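Local coordinates for gene 2 protein (Enterobacteria phage Sf6, PDB 5C12) that cuts DNA during packaging of the viral genome, this chain being the metal-dependent nuclease domain of the large terminase subunit, at residues 62-67 with 72-77; 201-204 with 210-213; 114-119 with 125-130. The protein carries 1 engineered substitution. One frame throughout, in Å; residues are numbered along the deposited sequence.

Overall arrangement
The three contacts sample the mixed sheet of this RNase H-like nuclease domain and its surroundings. Contact 1 is the antiparallel hairpin among the inner strands; Gly62 at one end of it, measured from its side-chain position, is about 8 Å from a bound magnesium ion. Contact 2 packs beside the short edge strand next to that hairpin; the centres are about 10 Å apart, and a salt bridge from Glu76 OE1 to Lys213 NZ (2.8 Å) joins the two. Contact 3 belongs to the opposite edge, where a helix rests on Ala127 of strand 126-130, the Thr116 side chain about 14 Å from a magnesium ion. Its centre is about 17 Å from that of contact 1, without touch, and about 26 Å from that of contact 2.

Contact 1: residues 62-67 with 72-77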
loop_
_atom_site.group_PDB
_atom_site.type_symbol
_atom_site.label_atom_id
_atom_site.label_comp_id
_atom_site.label_asym_id
_atom_site.label_seq_id
_atom_site.Cartn_x
_atom_site.Cartn_y
_atom_site.Cartn_z
ATOM N N GLY A 62 5.113 -2.912 -9.174
ATOM C CA GLY A 62 5.449 -2.473 -7.835
ATOM C C GLY A 62 5.434 -3.583 -6.812
ATOM O O GLY A 62 4.674 -4.567 -6.947
ATOM N N TYR A 63 6.278 -3.441 -5.805
ATOM C CA TYR A 63 6.298 -4.300 -4.636
ATOM C C TYR A 63 6.586 -3.476 -3.403
ATOM O O TYR A 63 7.382 -2.552 -3.441
ATOM C CB TYR A 63 7.365 -5.369 -4.796
ATOM C CG TYR A 63 7.617 -6.226 -3.581
ATOM C CD1 TYR A 63 8.458 -5.815 -2.574
ATOM C CD2 TYR A 63 7.002 -7.452 -3.437
ATOM C CE1 TYR A 63 8.692 -6.594 -1.465
ATOM C CE2 TYR A 63 7.228 -8.230 -2.346
ATOM C CZ TYR A 63 8.060 -7.812 -1.357
ATOM O OH TYR A 63 8.299 -8.643 -0.278
ATOM N N ALA A 64 5.945 -3.831 -2.309
ATOM C CA ALA A 64 6.199 -3.178 -1.032
ATOM C C ALA A 64 6.136 -4.207 0.063
ATOM O O ALA A 64 5.385 -5.172 -0.047
ATOM C CB ALA A 64 5.192 -2.081 -0.784
ATOM N N SER A 65 6.926 -4.031 1.116
ATOM C CA SER A 65 6.837 -4.914 2.258
ATOM C C SER A 65 7.056 -4.141 3.538
ATOM O O SER A 65 7.866 -3.209 3.576
ATOM C CB SER A 65 7.871 -6.030 2.155
ATOM O OG SER A 65 7.704 -6.968 3.196
ATOM N N ARG A 66 6.344 -4.543 4.585
ATOM C CA ARG A 66 6.553 -3.973 5.905
ATOM C C ARG A 66 6.600 -5.059 6.952
ATOM O O ARG A 66 5.997 -6.135 6.790
ATOM C CB ARG A 66 5.424 -2.999 6.227
ATOM C CG ARG A 66 4.046 -3.615 6.387
ATOM C CD ARG A 66 2.965 -2.568 6.550
ATOM N NE ARG A 66 1.612 -3.131 6.583
ATOM C CZ ARG A 66 0.913 -3.406 7.674
ATOM N NH1 ARG A 66 1.405 -3.196 8.892
ATOM N NH2 ARG A 66 -0.320 -3.869 7.553
ATOM N N HIS A 67 7.281 -4.768 8.042
ATOM C CA HIS A 67 7.276 -5.584 9.233
ATOM C C HIS A 67 6.533 -4.742 10.247
ATOM O O HIS A 67 7.039 -3.715 10.693
ATOM C CB HIS A 67 8.707 -5.885 9.684
ATOM C CG HIS A 67 8.792 -6.641 10.970
ATOM N ND1 HIS A 67 9.984 -6.845 11.637
ATOM C CD2 HIS A 67 7.835 -7.235 11.721
ATOM C CE1 HIS A 67 9.758 -7.530 12.743
ATOM N NE2 HIS A 67 8.464 -7.787 12.813
ATOM N N LYS A 72 10.039 -1.797 4.906
ATOM C CA LYS A 72 11.417 -2.235 4.736
ATOM C C LYS A 72 11.874 -2.413 3.283
ATOM O O LYS A 72 13.077 -2.424 3.026
ATOM C CB LYS A 72 11.693 -3.494 5.550
ATOM C CG LYS A 72 10.966 -4.712 5.120
ATOM C CD LYS A 72 11.439 -5.932 5.912
ATOM C CE LYS A 72 10.711 -7.183 5.447
ATOM N NZ LYS A 72 11.205 -8.339 6.227
ATOM N N ARG A 73 10.945 -2.552 2.340
ATOM C CA ARG A 73 11.296 -2.672 0.934
ATOM C C ARG A 73 10.268 -2.007 0.055
ATOM O O ARG A 73 9.057 -2.155 0.266
ATOM C CB ARG A 73 11.458 -4.143 0.484
ATOM C CG ARG A 73 12.137 -4.269 -0.875
ATOM C CD ARG A 73 12.143 -5.654 -1.454
ATOM N NE ARG A 73 12.775 -6.622 -0.572
ATOM C CZ ARG A 73 14.062 -6.930 -0.587
ATOM N NH1 ARG A 73 14.885 -6.322 -1.422
ATOM N NH2 ARG A 73 14.527 -7.845 0.244
ATOM N N ILE A 74 10.762 -1.255 -0.916
ATOM C CA ILE A 74 9.969 -0.706 -2.018
ATOM C C ILE A 74 10.715 -0.969 -3.311
ATOM O O ILE A 74 11.857 -0.518 -3.505
ATOM C CB ILE A 74 9.761 0.828 -1.873
ATOM C CG1 ILE A 74 9.012 1.198 -0.576
ATOM C CG2 ILE A 74 9.101 1.390 -3.102
ATOM C CD1 ILE A 74 7.544 0.791 -0.485
ATOM N N ALA A 75 10.126 -1.754 -4.206
ATOM C CA ALA A 75 10.853 -2.224 -5.367
ATOM C C ALA A 75 10.025 -2.057 -6.611
ATOM O O ALA A 75 8.813 -2.201 -6.581
ATOM C CB ALA A 75 11.259 -3.713 -5.213
ATOM N N GLU A 76 10.709 -1.765 -7.700
ATOM C CA GLU A 76 10.109 -1.648 -9.025
ATOM C C GLU A 76 10.532 -2.848 -9.879
ATOM O O GLU A 76 11.682 -3.320 -9.828
ATOM C CB GLU A 76 10.513 -0.317 -9.680
ATOM C CG GLU A 76 12.030 -0.133 -9.858
ATOM C CD GLU A 76 12.457 1.234 -10.401
ATOM O OE1 GLU A 76 11.606 2.147 -10.489
ATOM O OE2 GLU A 76 13.649 1.360 -10.756
ATOM N N GLY A 77 9.589 -3.346 -10.667
ATOM C CA GLY A 77 9.823 -4.502 -11.503
ATOM C C GLY A 77 9.711 -4.110 -12.956
ATOM O O GLY A 77 8.627 -3.768 -13.435
#
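Tyr63 and Ala75 face each other as a hydrogen-bonded pair in an antiparallel beta hairpin, part of the central sheet of an RNase H-like nuclease fold. Tyr63 N donates a hydrogen bond to Ala75 O (2.9 Å), and Ala75 N returns a straighter bond to Tyr63 O (3.0 Å, 169° at the hydrogen). Two residues along, Ser65 N binds Arg73 O at 3.0 Å. Here the ladder departs from regularity: Ser65 O takes Lys72 N at 2.9 Å and, more weakly, Arg73 N, so that two residues, Lys72 and Arg73, stand opposite the single Ser65, the definition of a classic beta bulge.

The side chains sort onto two faces. On one, Ala64 CB meets Ile74 CD1 at 3.7 Å, under helix 249-256. On the other, Arg73 has CG anti to the backbone N (chi1 -166°), and this with an extended chi2 carries CD to 3.6 Å from Tyr63 CE1; the bend at chi3 then turns the guanidinium off the line of the stem. The contact is therefore made by the aliphatic part of the arginine; its guanidinium plane stands 60° from that of the ring and has CE1 near its edge.

Asp96 gathers the polar ends of this face: its carboxylate takes Tyr63 OH by a hydrogen bond and Arg73 NH2 by a salt bridge, while its backbone O takes Lys72 NZ. Ser49 of the neighbouring strand binds both Tyr63 OH and Ser65 OG, and Gly62 pairs through its backbone with the metal ligand Asp52. Lys72, extended beyond CG, passes its CE beside Ser65 OG at 3.8 Å.

Contact 2: residues 201-204 with 210-213; sequences FDKE and MLEK
Leu211 divides its two methyl groups between Phe201 and Lys203, a simple case of one branched side chain serving two neighbours. Its CG lies anti to the backbone N (chi1 -172°), which sends the fork across from helix 208-218 toward the residues at the end of strand 200-201, and chi2 of 61° then sets where the two methyls go. One branch, Leu211 CD1, settles against the base of Phe201: Phe201 CB is 3.7 Å away, the ring atom Phe201 CG 3.8 Å, and Phe201 CD1 3.9 Å. The methyl comes in obliquely at the root of the ring.

The other branch, Leu211 CD2, meets the aliphatic stem of Lys203, with CG of the lysine at 4.0 Å. The two side chains run at about a right angle, so this touch is a local one near the base of the lysine. Beyond CG the lysine is fully extended and carries NZ past the leucine to a salt bridge with Glu208.

The ring of Phe201 also meets Phe215 edge-to-face and packs on Leu254. Between the two leucine partners in sequence, Asp202 turns away and caps the following helix through OD1 to Ala205 N. The whole is a strand-to-helix junction with an aspartate N-cap, where an edge strand of the sheet gives way to short helix 203-206 and then to helix 208-218.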
loop_
_atom_site.group_PDB
_atom_site.type_symbol
_atom_site.label_atom_id
_atom_site.label_comp_id
_atom_site.label_asym_id
_atom_site.label_seq_id
_atom_site.Cartn_x
_atom_site.Cartn_y
_atom_site.Cartn_z
ATOM N N PHE A 201 9.152 4.719 7.439
ATOM C CA PHE A 201 9.951 4.216 6.337
ATOM C C PHE A 201 11.400 3.979 6.765
ATOM O O PHE A 201 12.092 4.891 7.157
ATOM C CB PHE A 201 9.902 5.170 5.139
ATOM C CG PHE A 201 8.515 5.400 4.627
ATOM C CD1 PHE A 201 7.904 4.452 3.833
ATOM C CD2 PHE A 201 7.829 6.563 4.951
ATOM C CE1 PHE A 201 6.605 4.649 3.386
ATOM C CE2 PHE A 201 6.543 6.758 4.517
ATOM C CZ PHE A 201 5.935 5.809 3.717
ATOM N N ASP A 202 11.855 2.745 6.715
ATOM C CA ASP A 202 13.249 2.451 7.033
ATOM C C ASP A 202 14.118 2.858 5.844
ATOM O O ASP A 202 14.287 2.096 4.892
ATOM C CB ASP A 202 13.393 0.978 7.371
ATOM C CG ASP A 202 14.770 0.624 7.897
ATOM O OD1 ASP A 202 15.753 1.308 7.556
ATOM O OD2 ASP A 202 14.863 -0.368 8.640
ATOM N N LYS A 203 14.652 4.072 5.895
ATOM C CA LYS A 203 15.325 4.644 4.751
ATOM C C LYS A 203 16.558 3.833 4.346
ATOM O O LYS A 203 16.794 3.624 3.158
ATOM C CB LYS A 203 15.717 6.106 5.020
ATOM C CG LYS A 203 16.423 6.779 3.831
ATOM C CD LYS A 203 16.653 8.262 4.062
ATOM C CE LYS A 203 17.254 8.912 2.823
ATOM N NZ LYS A 203 17.454 10.376 2.994
ATOM N N GLU A 204 17.327 3.355 5.319
ATOM C CA GLU A 204 18.517 2.575 5.002
ATOM C C GLU A 204 18.152 1.270 4.304
ATOM O O GLU A 204 18.821 0.865 3.364
ATOM C CB GLU A 204 19.321 2.267 6.259
ATOM C CG GLU A 204 20.660 1.611 5.963
ATOM C CD GLU A 204 21.486 1.372 7.213
ATOM O OE1 GLU A 204 21.550 2.285 8.063
ATOM O OE2 GLU A 204 22.063 0.269 7.345
ATOM N N MET A 210 14.589 4.695 -4.232
ATOM C CA MET A 210 13.260 4.108 -4.293
ATOM C C MET A 210 12.288 4.811 -3.342
ATOM O O MET A 210 11.092 4.915 -3.625
ATOM C CB MET A 210 13.304 2.588 -4.024
ATOM C CG MET A 210 13.928 1.748 -5.154
ATOM S SD MET A 210 13.226 2.137 -6.768
ATOM C CE MET A 210 11.528 1.759 -6.507
ATOM N N LEU A 211 12.778 5.278 -2.199
ATOM C CA LEU A 211 11.906 5.978 -1.274
ATOM C C LEU A 211 11.379 7.265 -1.919
ATOM O O LEU A 211 10.193 7.579 -1.801
ATOM C CB LEU A 211 12.634 6.274 0.043
ATOM C CG LEU A 211 11.779 6.832 1.173
ATOM C CD1 LEU A 211 10.691 5.868 1.559
ATOM C CD2 LEU A 211 12.679 7.172 2.382
ATOM N N GLU A 212 12.259 8.013 -2.581
ATOM C CA GLU A 212 11.877 9.227 -3.306
ATOM C C GLU A 212 10.862 8.917 -4.420
ATOM O O GLU A 212 9.915 9.679 -4.621
ATOM C CB GLU A 212 13.098 9.933 -3.896
ATOM C CG GLU A 212 12.723 11.160 -4.705
ATOM C CD GLU A 212 11.821 12.092 -3.916
ATOM O OE1 GLU A 212 12.177 12.356 -2.745
ATOM O OE2 GLU A 212 10.760 12.531 -4.438
ATOM N N LYS A 213 11.054 7.824 -5.149
ATOM C CA LYS A 213 10.091 7.472 -6.198
ATOM C C LYS A 213 8.716 7.193 -5.602
ATOM O O LYS A 213 7.681 7.635 -6.140
ATOM C CB LYS A 213 10.548 6.230 -6.993
ATOM C CG LYS A 213 11.782 6.443 -7.839
ATOM C CD LYS A 213 11.866 5.322 -8.867
ATOM C CE LYS A 213 13.059 5.452 -9.755
ATOM N NZ LYS A 213 12.858 4.625 -10.986
#

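Contact 3: residues 114-119 with 125-130; sequences RQTTEA and ITATMF
Thr116 brings its methyl to Ala127 through a single torsion: with OG1 beside the backbone N (chi1 -60°), CG2 falls anti to that nitrogen and points across to the strand. The contact lies in a beta-alpha-beta crossover, in which helix 113-119 links the parallel strands 100-104 and 126-130 and packs on the sheet over its outermost strand. CG2 of Thr116 stops 3.8 Å from CB of Ala127, a small methyl-to-methyl meeting that lets the backbones approach to 6.8 Å between the CA atoms of Thr117 and Ala127. The methyl CG2 of Thr117 comes in more loosely, 4.5 Å from the same CB, so that one alanine receives consecutive threonines of the helix.

Both hydroxyls turn back to backbone carbonyls: OG1 of Thr116 is bonded to Leu112 O, just before the helix, and OG1 of Thr117 has Arg113 O as a partner. The methyl groups are thereby the branches that meet Ala127. A polar tie accompanies this packing, since Arg113 NH1 bonds to Ala127 O, while the strand itself is paired through its backbone with Tyr101 and Trp103 of strand 100-104.

On the outer side of the helix, one turn is spanned by a salt bridge between Arg114 and Glu118. Arg114 NE reaches Glu118 OE2 at 3.0 Å, approaching from above the carboxylate, 46° out of its plane.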
loop_
_atom_site.group_PDB
_atom_site.type_symbol
_atom_site.label_atom_id
_atom_site.label_comp_id
_atom_site.label_asym_id
_atom_site.label_seq_id
_atom_site.Cartn_x
_atom_site.Cartn_y
_atom_site.Cartn_z
ATOM N N ARG A 114 -2.993 -19.180 -9.231
ATOM C CA ARG A 114 -2.310 -20.465 -9.325
ATOM C C ARG A 114 -0.788 -20.298 -9.243
ATOM O O ARG A 114 -0.113 -20.989 -8.483
ATOM C CB ARG A 114 -2.706 -21.194 -10.615
ATOM C CG ARG A 114 -1.906 -22.427 -10.858
ATOM C CD ARG A 114 -2.227 -23.045 -12.243
ATOM N NE ARG A 114 -0.953 -23.305 -12.884
ATOM C CZ ARG A 114 -0.540 -22.748 -14.009
ATOM N NH1 ARG A 114 -1.336 -21.953 -14.717
ATOM N NH2 ARG A 114 0.646 -23.072 -14.493
ATOM N N GLN A 115 -0.242 -19.355 -10.005
ATOM C CA GLN A 115 1.193 -19.152 -10.010
ATOM C C GLN A 115 1.660 -18.692 -8.645
ATOM O O GLN A 115 2.716 -19.090 -8.156
ATOM C CB GLN A 115 1.589 -18.126 -11.065
ATOM C CG GLN A 115 3.072 -17.830 -11.072
ATOM C CD GLN A 115 3.455 -16.789 -12.096
ATOM O OE1 GLN A 115 2.620 -16.327 -12.882
ATOM N NE2 GLN A 115 4.735 -16.437 -12.118
ATOM N N THR A 116 0.872 -17.830 -8.029
ATOM C CA THR A 116 1.226 -17.305 -6.727
ATOM C C THR A 116 1.257 -18.396 -5.675
ATOM O O THR A 116 2.223 -18.500 -4.910
ATOM C CB THR A 116 0.269 -16.195 -6.334
ATOM O OG1 THR A 116 0.345 -15.154 -7.314
ATOM C CG2 THR A 116 0.597 -15.656 -4.979
ATOM N N THR A 117 0.224 -19.235 -5.644
ATOM C CA THR A 117 0.198 -20.309 -4.659
ATOM C C THR A 117 1.292 -21.353 -4.924
ATOM O O THR A 117 1.894 -21.865 -3.986
ATOM C CB THR A 117 -1.198 -20.958 -4.545
ATOM O OG1 THR A 117 -1.610 -21.442 -5.818
ATOM C CG2 THR A 117 -2.203 -19.943 -4.034
ATOM N N GLU A 118 1.595 -21.625 -6.193
ATOM C CA GLU A 118 2.733 -22.481 -6.540
ATOM C C GLU A 118 4.037 -21.923 -5.985
ATOM O O GLU A 118 4.900 -22.662 -5.497
ATOM C CB GLU A 118 2.860 -22.646 -8.070
ATOM C CG GLU A 118 1.750 -23.462 -8.736
ATOM C CD GLU A 118 1.836 -23.480 -10.280
ATOM O OE1 GLU A 118 2.664 -22.727 -10.846
ATOM O OE2 GLU A 118 1.069 -24.239 -10.930
ATOM N N ALA A 119 4.178 -20.607 -6.045
ATOM C CA ALA A 119 5.430 -20.001 -5.639
ATOM C C ALA A 119 5.659 -20.169 -4.145
ATOM O O ALA A 119 6.802 -20.288 -3.687
ATOM C CB ALA A 119 5.436 -18.541 -6.014
ATOM N N ILE A 125 3.055 -18.783 3.912
ATOM C CA ILE A 125 2.744 -17.456 3.376
ATOM C C ILE A 125 1.360 -17.498 2.782
ATOM O O ILE A 125 1.080 -18.327 1.900
ATOM C CB ILE A 125 3.729 -17.043 2.276
ATOM C CG1 ILE A 125 5.157 -17.216 2.774
ATOM C CG2 ILE A 125 3.431 -15.624 1.822
ATOM C CD1 ILE A 125 6.194 -16.883 1.761
ATOM N N THR A 126 0.472 -16.656 3.297
ATOM C CA THR A 126 -0.867 -16.565 2.748
ATOM C C THR A 126 -0.840 -15.710 1.494
ATOM O O THR A 126 -0.007 -14.818 1.352
ATOM C CB THR A 126 -1.862 -15.951 3.731
ATOM O OG1 THR A 126 -1.487 -14.594 4.007
ATOM C CG2 THR A 126 -1.903 -16.755 5.012
ATOM N N ALA A 127 -1.761 -15.981 0.584
ATOM C CA ALA A 127 -1.890 -15.236 -0.656
ATOM C C ALA A 127 -3.314 -14.723 -0.763
ATOM O O ALA A 127 -4.264 -15.515 -0.730
ATOM C CB ALA A 127 -1.556 -16.113 -1.852
ATOM N N THR A 128 -3.464 -13.409 -0.891
ATOM C CA THR A 128 -4.774 -12.763 -0.940
ATOM C C THR A 128 -4.886 -11.872 -2.158
ATOM O O THR A 128 -3.990 -11.038 -2.399
ATOM C CB THR A 128 -5.009 -11.936 0.332
ATOM O OG1 THR A 128 -5.014 -12.815 1.456
ATOM C CG2 THR A 128 -6.321 -11.174 0.249
ATOM N N MET A 129 -5.945 -12.052 -2.947
ATOM C CA MET A 129 -6.152 -11.204 -4.105
ATOM C C MET A 129 -6.846 -9.957 -3.604
ATOM O O MET A 129 -7.882 -10.034 -2.958
ATOM C CB MET A 129 -7.008 -11.889 -5.179
ATOM C CG MET A 129 -7.412 -10.904 -6.287
ATOM S SD MET A 129 -8.401 -11.649 -7.597
ATOM C CE MET A 129 -7.107 -12.603 -8.199
ATOM N N PHE A 130 -6.273 -8.809 -3.912
ATOM C CA PHE A 130 -6.853 -7.524 -3.562
ATOM C C PHE A 130 -7.589 -6.964 -4.751
ATOM O O PHE A 130 -7.039 -6.917 -5.850
ATOM C CB PHE A 130 -5.722 -6.578 -3.157
ATOM C CG PHE A 130 -6.179 -5.214 -2.696
ATOM C CD1 PHE A 130 -6.456 -4.219 -3.607
ATOM C CD2 PHE A 130 -6.306 -4.957 -1.344
ATOM C CE1 PHE A 130 -6.837 -2.962 -3.164
ATOM C CE2 PHE A 130 -6.708 -3.704 -0.902
ATOM C CZ PHE A 130 -6.993 -2.741 -1.819
#